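PDB 4RLC: outer membrane porin F, which forms an eight-stranded beta-barrel in the outer membrane of Pseudomonas aeruginosa and probably lets small molecules pass. Local coordinates for residues F51-D54 against D55-L58. Sequence-based numbering, arbitrary orientation. Where two conformers were deposited one is given.
Sequences FLTD and DVEL
L52 crosses from the first arm of the hairpin to L58 on the second, the two side chains meeting at an angle. L58 has two conformers; in the one modelled here its CG lies 3.4 Å from CD1 of L52, a closeness that is doubtful. The same L52 methyl stands 4.2 Å from CG1 of V56. A bound C8E detergent approaches the L58 side chain. At the bend, D55 sets its carboxylate beside the D54 carbonyl carbon, OD1 of D55 being 3.3 Å from C of D54. That OD1 also forms a salt bridge with R100, and the same arginine donates to D54 O.

All this belongs to the tight connection between strands 42-51 and 56-66 of the closed antiparallel barrel, a hairpin on the same end as both chain termini, consistent with a short periplasmic turn. The T53 hydroxyl holds the bend as an ST turn: OG1 accepts D55 N at 3.0 Å and, in addition, V56 N at 2.9 Å, the latter at an N-H...O angle of 148°. A chi1 of 71° tucks OG1 in against its own backbone, facing those amides. V56 O takes weak hydrogen bonds from L52 N and T53 N, and a CH...O contact from CA of F51 at 3.4 Å. F51 pairs with E57 as antiparallel, non-hydrogen-bonded neighbours. CB of E57 sits over the middle of the phenyl ring, 3.9 Å from its centroid and 8° off the normal, a CH-pi contact. The extended glutamate runs on across the ring to OE1, which is salt-bridged to K135.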
ATOM      1  N   PHE A  51      -4.242 -13.274  -5.409  1.00 19.21           N
ATOM      2  CA  PHE A  51      -3.354 -14.302  -4.892  1.00 19.84           C
ATOM      3  C   PHE A  51      -2.838 -15.263  -5.952  1.00 21.49           C
ATOM      4  O   PHE A  51      -3.572 -16.172  -6.424  1.00 22.28           O
ATOM      5  CB  PHE A  51      -4.005 -15.031  -3.743  1.00 19.38           C
ATOM      6  CG  PHE A  51      -3.858 -14.295  -2.429  1.00 19.11           C
ATOM      7  CD1 PHE A  51      -4.696 -13.216  -2.093  1.00 21.12           C
ATOM      8  CD2 PHE A  51      -2.858 -14.608  -1.579  1.00 21.08           C
ATOM      9  CE1 PHE A  51      -4.561 -12.525  -0.908  1.00 22.49           C
ATOM     10  CE2 PHE A  51      -2.700 -13.906  -0.397  1.00 21.32           C
ATOM     11  CZ  PHE A  51      -3.553 -12.874  -0.069  1.00 21.36           C
ATOM     12  N   LEU A  52      -1.575 -15.045  -6.325  1.00 21.69           N
ATOM     13  CA  LEU A  52      -0.897 -15.934  -7.324  1.00 23.65           C
ATOM     14  C   LEU A  52      -0.706 -17.309  -6.726  1.00 24.45           C
ATOM     15  O   LEU A  52      -0.879 -18.309  -7.450  1.00 24.84           O
ATOM     16  CB  LEU A  52       0.382 -15.374  -7.742  1.00 25.95           C
ATOM     17  CG  LEU A  52       0.415 -14.056  -8.451  1.00 29.83           C
ATOM     18  CD1 LEU A  52       1.877 -13.753  -8.751  1.00 34.62           C
ATOM     19  CD2 LEU A  52      -0.346 -14.134  -9.768  1.00 34.25           C
ATOM     20  N   THR A  53      -0.406 -17.398  -5.410  1.00 22.10           N
ATOM     21  CA  THR A  53      -0.360 -18.633  -4.716  1.00 22.13           C
ATOM     22  C   THR A  53      -1.098 -18.456  -3.367  1.00 22.40           C
ATOM     23  O   THR A  53      -1.712 -17.403  -3.128  1.00 21.38           O
ATOM     24  CB  THR A  53       1.121 -19.040  -4.421  1.00 23.21           C
ATOM     25  OG1 THR A  53       1.669 -18.154  -3.392  1.00 21.23           O
ATOM     26  CG2 THR A  53       1.996 -18.999  -5.660  1.00 23.81           C
ATOM     27  N   ASP A  54      -1.003 -19.439  -2.464  1.00 22.07           N
ATOM     28  CA  ASP A  54      -1.580 -19.239  -1.111  1.00 23.50           C
ATOM     29  C   ASP A  54      -0.884 -18.113  -0.342  1.00 22.72           C
ATOM     30  O   ASP A  54      -1.483 -17.571   0.597  1.00 22.74           O
ATOM     31  CB  ASP A  54      -1.521 -20.495  -0.257  1.00 25.86           C
ATOM     32  CG  ASP A  54      -2.539 -21.572  -0.656  1.00 29.98           C
ATOM     33  OD1 ASP A  54      -3.448 -21.368  -1.508  1.00 30.32           O
ATOM     34  OD2 ASP A  54      -2.402 -22.669  -0.052  1.00 32.12           O
ATOM     35  N   ASP A  55       0.345 -17.771  -0.726  1.00 22.05           N
ATOM     36  CA  ASP A  55       1.121 -16.822   0.035  1.00 22.18           C
ATOM     37  C   ASP A  55       1.461 -15.537  -0.684  1.00 21.22           C
ATOM     38  O   ASP A  55       1.695 -14.540  -0.030  1.00 21.35           O
ATOM     39  CB  ASP A  55       2.464 -17.459   0.484  1.00 22.84           C
ATOM     40  CG  ASP A  55       2.305 -18.763   1.276  1.00 24.33           C
ATOM     41  OD1 ASP A  55       1.333 -18.861   2.025  1.00 25.83           O
ATOM     42  OD2 ASP A  55       3.244 -19.624   1.174  1.00 24.95           O
ATOM     43  N   VAL A  56       1.499 -15.556  -2.053  1.00 20.53           N
ATOM     44  CA  VAL A  56       1.966 -14.433  -2.820  1.00 20.13           C
ATOM     45  C   VAL A  56       0.788 -13.708  -3.452  1.00 20.00           C
ATOM     46  O   VAL A  56      -0.006 -14.334  -4.203  1.00 20.03           O
ATOM     47  CB  VAL A  56       2.894 -14.904  -3.935  1.00 21.44           C
ATOM     48  CG1 VAL A  56       3.350 -13.712  -4.767  1.00 21.62           C
ATOM     49  CG2 VAL A  56       4.074 -15.628  -3.320  1.00 23.15           C
ATOM     50  N   GLU A  57       0.701 -12.410  -3.184  1.00 20.15           N
ATOM     51  CA  GLU A  57      -0.344 -11.589  -3.715  1.00 20.95           C
ATOM     52  C   GLU A  57       0.308 -10.466  -4.564  1.00 20.38           C
ATOM     53  O   GLU A  57       1.362  -9.885  -4.178  1.00 20.83           O
ATOM     54  CB  GLU A  57      -1.116 -10.980  -2.573  1.00 22.01           C
ATOM     55  CG  GLU A  57      -2.221  -9.985  -2.936  1.00 23.23           C
ATOM     56  CD  GLU A  57      -2.809  -9.213  -1.760  1.00 26.23           C
ATOM     57  OE1 GLU A  57      -2.349  -9.295  -0.578  1.00 23.92           O
ATOM     58  OE2 GLU A  57      -3.773  -8.413  -2.076  1.00 30.83           O
ATOM     59  N   LEU A  58      -0.294 -10.183  -5.719  0.50 19.54           N
ATOM     60  CA  LEU A  58       0.051  -9.028  -6.508  0.50 20.19           C
ATOM     61  C   LEU A  58      -1.046  -7.983  -6.257  0.50 19.62           C
ATOM     62  O   LEU A  58      -2.227  -8.324  -6.268  0.50 18.86           O
ATOM     63  CB  LEU A  58       0.069  -9.396  -7.997  0.50 22.28           C
ATOM     64  CG  LEU A  58       1.112 -10.412  -8.413  0.50 24.12           C
ATOM     65  CD1 LEU A  58       1.193 -10.453  -9.935  0.50 25.61           C
ATOM     66  CD2 LEU A  58       2.455 -10.063  -7.794  0.50 23.95           C
TER